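Local coordinates for PaaX domain-containing protein, C-domain protein (Mycobacterium tuberculosis, PDB 3KFW) that is of unknown function but, as a member of the PaaX family with a helix-turn-helix-like N-terminal part, probably acts as a DNA-binding transcriptional repressor, at residues W20-A23 / S24-I27; G97-A100 / R101-A104; G214-A217 / A218-F222. One frame throughout, in Å; residues are numbered along the deposited sequence.

In the fold
All three contacts are local and sit where a helix starts or runs on, each in a different PaaX family region. Interaction 1 caps helix 23-30 in the helix-turn-helix-like part and is partly buried. Interaction 2 lies at the surface, at the start of helix 100-112 in the Cas2-like part, and meets a second subunit. Interaction 3 lies within helix 212-234 and has one buried side. Interactions 1 and 2 both lie at helix starts, but a T22-E25 capping box serves the first and a D99-T102 side-chain bond the second. Interaction 3 is held mainly by main-chain bonds. Interactions 1 and 2 lie furthest apart, with centres about 45 Å from each other.

Interaction 1 of 3, residues W20-A23 / S24-I27; sequences WATA and SELI
T22 and E25 form a capping box at the start of helix 23-30. T22 is the N-cap residue. Two side chain to main chain bonds run in opposite senses between them. E25 N donates to T22 OG1 at 3.1 Å. In return T22 N donates to E25 OE1 at 2.8 Å, with an N-H...O angle of 159°. This second donor comes from above the carboxylate plane, 58° out of it. The T22 hydroxyl sits between its own backbone N and carbonyl carbon (chi1 74°), which turns OG1 to the E25 amide. The E25 chain is extended beyond CG and runs back past T22, so that CG and CD both pass 3.2 Å from T22 OG1.

Main-chain bonds begin the helix. L26 N donates to T22 O at 3.0 Å, and I27 N to A23 O at 2.7 Å. E25 N also makes a weak bond to T22 O.

Apolar contact is slight. A21 CB meets L26 CD2 at 4.1 Å on the buried side, and both side chains also touch L13 of helix 5-13. I27 reaches L40 of helix 37-49, and L26 touches Y60 of strand 59-62. The helix is thereby packed among the elements of the PaaX-like N-terminal region, which belongs to the helix-turn-helix clan.

E25 OE1 has a second, weak partner in Q234 NE2, at the end of helix 212-234. The carboxylate also lies at the positive end of the helix dipole, which would be expected to stabilise its ionised form.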
loop_
_atom_site.group_PDB
_atom_site.type_symbol
_atom_site.label_atom_id
_atom_site.label_comp_id
_atom_site.label_asym_id
_atom_site.label_seq_id
_atom_site.Cartn_x
_atom_site.Cartn_y
_atom_site.Cartn_z
ATOM N N TRP A 20 38.938 33.439 -17.815
ATOM C CA TRP A 20 39.742 32.214 -18.055
ATOM C C TRP A 20 40.773 32.279 -16.992
ATOM O O TRP A 20 41.154 33.393 -16.561
ATOM C CB TRP A 20 40.506 32.292 -19.370
ATOM C CG TRP A 20 39.668 32.254 -20.584
ATOM C CD1 TRP A 20 39.088 33.330 -21.227
ATOM C CD2 TRP A 20 39.299 31.076 -21.343
ATOM N NE1 TRP A 20 38.378 32.881 -22.302
ATOM C CE2 TRP A 20 38.507 31.512 -22.416
ATOM C CE3 TRP A 20 39.524 29.703 -21.186
ATOM C CZ2 TRP A 20 37.972 30.626 -23.356
ATOM C CZ3 TRP A 20 38.991 28.825 -22.132
ATOM C CH2 TRP A 20 38.222 29.291 -23.197
ATOM N N ALA A 21 41.223 31.097 -16.575
ATOM C CA ALA A 21 42.189 30.953 -15.514
ATOM C C ALA A 21 43.391 30.129 -16.070
ATOM O O ALA A 21 43.205 28.990 -16.548
ATOM C CB ALA A 21 41.546 30.260 -14.339
ATOM N N THR A 22 44.598 30.704 -16.007
ATOM C CA THR A 22 45.798 30.027 -16.508
ATOM C C THR A 22 46.166 28.903 -15.583
ATOM O O THR A 22 45.939 28.988 -14.366
ATOM C CB THR A 22 47.033 30.968 -16.618
ATOM O OG1 THR A 22 47.574 31.255 -15.307
ATOM C CG2 THR A 22 46.682 32.296 -17.377
ATOM N N ALA A 23 46.748 27.853 -16.148
ATOM C CA ALA A 23 47.432 26.811 -15.359
ATOM C C ALA A 23 48.172 27.367 -14.144
ATOM O O ALA A 23 47.950 26.930 -13.029
ATOM C CB ALA A 23 48.389 26.078 -16.232
ATOM N N SER A 24 49.063 28.324 -14.370
ATOM C CA SER A 24 49.830 28.954 -13.318
ATOM C C SER A 24 48.940 29.410 -12.178
ATOM O O SER A 24 49.268 29.205 -11.015
ATOM C CB SER A 24 50.581 30.165 -13.862
ATOM O OG SER A 24 50.992 30.990 -12.775
ATOM N N GLU A 25 47.822 30.035 -12.513
ATOM C CA GLU A 25 46.926 30.621 -11.516
ATOM C C GLU A 25 46.226 29.515 -10.711
ATOM O O GLU A 25 46.140 29.582 -9.484
ATOM C CB GLU A 25 45.925 31.585 -12.185
ATOM C CG GLU A 25 46.542 32.901 -12.751
ATOM C CD GLU A 25 45.739 33.481 -13.952
ATOM O OE1 GLU A 25 44.646 32.961 -14.314
ATOM O OE2 GLU A 25 46.203 34.467 -14.566
ATOM N N LEU A 26 45.762 28.486 -11.410
ATOM C CA LEU A 26 45.193 27.308 -10.786
ATOM C C LEU A 26 46.235 26.580 -9.948
ATOM O O LEU A 26 45.927 26.134 -8.854
ATOM C CB LEU A 26 44.541 26.377 -11.824
ATOM C CG LEU A 26 43.327 26.947 -12.626
ATOM C CD1 LEU A 26 42.870 26.072 -13.776
ATOM C CD2 LEU A 26 42.157 27.159 -11.720
ATOM N N ILE A 27 47.476 26.487 -10.421
ATOM C CA ILE A 27 48.545 25.898 -9.572
ATOM C C ILE A 27 48.611 26.649 -8.237
ATOM O O ILE A 27 48.688 26.027 -7.177
ATOM C CB ILE A 27 49.945 25.867 -10.254
ATOM C CG1 ILE A 27 50.027 24.752 -11.297
ATOM C CG2 ILE A 27 51.037 25.660 -9.218
ATOM C CD1 ILE A 27 51.096 25.004 -12.428
#

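Interaction 2 of 3, residues G97-A100 / R101-A104; sequences GTDA and RTRA
D99 and T102 meet through their side chains at the first turn of helix 100-112. T102 OG1 donates to D99 OD1 at 2.7 Å. The hydroxyl stands above the carboxylate plane, 38° out of it. The T102 oxygen is anti to its own carbonyl carbon (chi1 -55°), which directs it back to the aspartate. The same torsion sends the methyl the other way, and T102 CG2 packs 3.8 Å from G97 CA.

R103 makes the second side-chain contact. Its chain bends at chi3 (-76°) and folds back over the start of the helix. One face of the guanidinium lies on the backbone of D99 and A100, with D99 C and A100 N both toward the rim of the group. R103 NH1 is 3.5 Å from D99 C. G97 O lies at the edge of the guanidinium, near its plane, and takes a weak bond from R103 NH1, also at 3.5 Å.

Main-chain bonds form the next layer. D99 occupies the N-cap position. Its carbonyl oxygen D99 O accepts from R103 N at 2.8 Å, and A100 O accepts from A104 N at 2.8 Å. These i to i+4 bonds form the first turn of the helix.

Further out, a second subunit packs on the turn. R101 turns away from this turn, and its NE forms a salt bridge with D160 of the second subunit. R103 NH2 has a weak bond to Q157 O of that subunit, while D99 and A100 pack on Q157 of the same neighbour. Within its own chain, the turn follows the loop after strand 88-93, a middle strand of the four-stranded antiparallel sheet, and leads into helix 100-112 of the Cas2-like region.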
loop_
_atom_site.group_PDB
_atom_site.type_symbol
_atom_site.label_atom_id
_atom_site.label_comp_id
_atom_site.label_asym_id
_atom_site.label_seq_id
_atom_site.Cartn_x
_atom_site.Cartn_y
_atom_site.Cartn_z
ATOM N N GLY A 97 5.154 1.036 -10.997
ATOM C CA GLY A 97 6.220 0.985 -12.021
ATOM C C GLY A 97 6.632 -0.430 -12.325
ATOM O O GLY A 97 6.727 -1.237 -11.418
ATOM N N THR A 98 6.858 -0.731 -13.605
ATOM C CA THR A 98 7.165 -2.099 -14.075
ATOM C C THR A 98 8.411 -2.765 -13.499
ATOM O O THR A 98 8.491 -4.004 -13.506
ATOM C CB THR A 98 7.292 -2.157 -15.618
ATOM O OG1 THR A 98 6.121 -1.607 -16.209
ATOM C CG2 THR A 98 7.460 -3.613 -16.134
ATOM N N ASP A 99 9.418 -1.993 -13.097
ATOM C CA ASP A 99 10.654 -2.609 -12.573
ATOM C C ASP A 99 11.341 -1.805 -11.466
ATOM O O ASP A 99 10.921 -0.687 -11.161
ATOM C CB ASP A 99 11.634 -2.995 -13.700
ATOM C CG ASP A 99 11.679 -1.974 -14.824
ATOM O OD1 ASP A 99 12.083 -0.834 -14.532
ATOM O OD2 ASP A 99 11.307 -2.310 -15.993
ATOM N N ALA A 100 12.353 -2.403 -10.842
ATOM C CA ALA A 100 13.072 -1.814 -9.728
ATOM C C ALA A 100 13.720 -0.473 -10.006
ATOM O O ALA A 100 13.568 0.445 -9.191
ATOM C CB ALA A 100 14.066 -2.791 -9.184
ATOM N N ARG A 101 14.361 -0.301 -11.151
ATOM C CA ARG A 101 14.979 0.979 -11.526
ATOM C C ARG A 101 13.918 2.062 -11.592
ATOM O O ARG A 101 14.091 3.156 -11.001
ATOM C CB ARG A 101 15.682 0.854 -12.872
ATOM C CG ARG A 101 16.386 2.115 -13.350
ATOM C CD ARG A 101 17.128 1.861 -14.671
ATOM N NE ARG A 101 18.128 0.785 -14.621
ATOM C CZ ARG A 101 18.676 0.228 -15.690
ATOM N NH1 ARG A 101 18.311 0.618 -16.895
ATOM N NH2 ARG A 101 19.563 -0.749 -15.570
ATOM N N THR A 102 12.794 1.725 -12.247
ATOM C CA THR A 102 11.546 2.523 -12.277
ATOM C C THR A 102 10.917 2.882 -10.927
ATOM O O THR A 102 10.607 4.071 -10.675
ATOM C CB THR A 102 10.484 1.827 -13.210
ATOM O OG1 THR A 102 11.071 1.621 -14.501
ATOM C CG2 THR A 102 9.315 2.639 -13.408
ATOM N N ARG A 103 10.687 1.908 -10.042
ATOM C CA ARG A 103 10.143 2.314 -8.690
ATOM C C ARG A 103 11.158 3.139 -7.942
ATOM O O ARG A 103 10.808 4.125 -7.372
ATOM C CB ARG A 103 9.749 1.131 -7.840
ATOM C CG ARG A 103 8.762 0.208 -8.524
ATOM C CD ARG A 103 8.350 -0.895 -7.626
ATOM N NE ARG A 103 9.403 -1.924 -7.492
ATOM C CZ ARG A 103 9.586 -2.972 -8.319
ATOM N NH1 ARG A 103 8.836 -3.164 -9.414
ATOM N NH2 ARG A 103 10.555 -3.841 -8.067
ATOM N N ALA A 104 12.446 2.785 -8.020
ATOM C CA ALA A 104 13.500 3.620 -7.382
ATOM C C ALA A 104 13.602 5.016 -7.966
ATOM O O ALA A 104 13.877 5.958 -7.246
ATOM C CB ALA A 104 14.892 2.894 -7.370
#

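Interaction 3 of 3, residues G214-A217 / A218-F222; sequences GLRA and AYHDF
R216 and H220 lie one turn apart on helix 212-234, a regular alpha helix, and meet along its side. H220 has two conformers, and its ring contacts hold for the one described here. In it the ring leans back over the preceding turn, because its CG is anti to the carbonyl carbon (chi1 -66°). H220 ND1 then comes within 4.0 Å of R216 CB. The R216 chain runs extended from CG to NE and carries its guanidinium away from the histidine. There R216 NH2 forms a salt bridge with D198, and R216 NE donates to M77 O.

Y219 directs its ring another way from the backbone, with CG anti to its own N (chi1 172°). Its CD1 lies over one face of this H220 ring, offset toward the rim. The Y219 side chain touches V192 of helix 181-195 and M77 of helix 64-77. L215 packs against W164 and L171 of helix 161-177. This buried side joins the C-terminal helix to its neighbours, while A217, H220 and D221 are exposed.

Four main-chain i to i+4 bonds link the two segments. R216 O accepts from H220 N at 2.8 Å. A second bond to it, from H220 ND1 at 2.7 Å, is weak, bent (117°) and doubtful.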
loop_
_atom_site.group_PDB
_atom_site.type_symbol
_atom_site.label_atom_id
_atom_site.label_comp_id
_atom_site.label_asym_id
_atom_site.label_seq_id
_atom_site.Cartn_x
_atom_site.Cartn_y
_atom_site.Cartn_z
ATOM N N GLY A 214 20.915 30.302 8.027
ATOM C CA GLY A 214 22.264 30.150 8.568
ATOM C C GLY A 214 23.106 29.321 7.609
ATOM O O GLY A 214 24.256 29.677 7.322
ATOM N N LEU A 215 22.539 28.221 7.094
ATOM C CA LEU A 215 23.309 27.324 6.206
ATOM C C LEU A 215 23.601 27.976 4.837
ATOM O O LEU A 215 24.712 27.917 4.365
ATOM C CB LEU A 215 22.642 25.955 6.073
ATOM C CG LEU A 215 22.636 24.977 7.277
ATOM C CD1 LEU A 215 21.495 23.977 7.176
ATOM C CD2 LEU A 215 23.946 24.233 7.440
ATOM N N ARG A 216 22.620 28.646 4.232
ATOM C CA ARG A 216 22.838 29.456 3.028
ATOM C C ARG A 216 23.887 30.579 3.185
ATOM O O ARG A 216 24.755 30.719 2.290
ATOM C CB ARG A 216 21.513 30.035 2.498
ATOM C CG ARG A 216 20.689 29.003 1.828
ATOM C CD ARG A 216 19.278 29.440 1.501
ATOM N NE ARG A 216 18.601 28.236 1.031
ATOM C CZ ARG A 216 17.750 27.512 1.770
ATOM N NH1 ARG A 216 17.430 27.945 2.991
ATOM N NH2 ARG A 216 17.214 26.377 1.277
ATOM N N ALA A 217 23.819 31.368 4.265
ATOM C CA ALA A 217 24.824 32.430 4.552
ATOM C C ALA A 217 26.267 31.888 4.654
ATOM O O ALA A 217 27.209 32.487 4.098
ATOM C CB ALA A 217 24.462 33.249 5.798
ATOM N N ALA A 218 26.419 30.739 5.312
ATOM C CA ALA A 218 27.713 30.129 5.521
ATOM C C ALA A 218 28.241 29.596 4.204
ATOM O O ALA A 218 29.445 29.690 3.933
ATOM C CB ALA A 218 27.603 29.017 6.518
ATOM N N TYR A 219 27.356 29.034 3.380
ATOM C CA TYR A 219 27.777 28.584 2.057
ATOM C C TYR A 219 28.145 29.774 1.202
ATOM O O TYR A 219 29.187 29.739 0.542
ATOM C CB TYR A 219 26.733 27.711 1.336
ATOM C CG TYR A 219 27.143 27.441 -0.093
ATOM C CD1 TYR A 219 26.590 28.161 -1.151
ATOM C CD2 TYR A 219 28.138 26.497 -0.391
ATOM C CE1 TYR A 219 27.007 27.943 -2.479
ATOM C CE2 TYR A 219 28.553 26.269 -1.702
ATOM C CZ TYR A 219 27.990 26.995 -2.732
ATOM O OH TYR A 219 28.403 26.754 -4.023
ATOM N N HIS A 220 27.312 30.822 1.210
ATOM C CA HIS A 220 27.608 31.982 0.370
ATOM C C HIS A 220 28.841 32.741 0.856
ATOM O O HIS A 220 29.547 33.330 0.039
ATOM C CB HIS A 220 26.375 32.866 0.158
ATOM C CG HIS A 220 25.298 32.191 -0.632
ATOM N ND1 HIS A 220 24.097 31.791 -0.076
ATOM C CD2 HIS A 220 25.263 31.796 -1.928
ATOM C CE1 HIS A 220 23.361 31.204 -1.002
ATOM N NE2 HIS A 220 24.047 31.189 -2.133
ATOM N N ASP A 221 29.142 32.664 2.163
ATOM C CA ASP A 221 30.419 33.216 2.701
ATOM C C ASP A 221 31.652 32.460 2.207
ATOM O O ASP A 221 32.685 33.058 1.859
ATOM C CB ASP A 221 30.430 33.282 4.234
ATOM C CG ASP A 221 29.594 34.431 4.760
ATOM O OD1 ASP A 221 29.236 35.303 3.949
ATOM O OD2 ASP A 221 29.262 34.471 5.969
ATOM N N PHE A 222 31.538 31.137 2.187
ATOM C CA PHE A 222 32.596 30.333 1.646
ATOM C C PHE A 222 32.766 30.566 0.128
ATOM O O PHE A 222 33.863 30.751 -0.304
ATOM C CB PHE A 222 32.426 28.874 2.010
ATOM C CG PHE A 222 33.265 27.931 1.171
ATOM C CD1 PHE A 222 34.568 27.598 1.564
ATOM C CD2 PHE A 222 32.727 27.357 -0.016
ATOM C CE1 PHE A 222 35.318 26.710 0.820
ATOM C CE2 PHE A 222 33.475 26.470 -0.817
ATOM C CZ PHE A 222 34.782 26.141 -0.393
#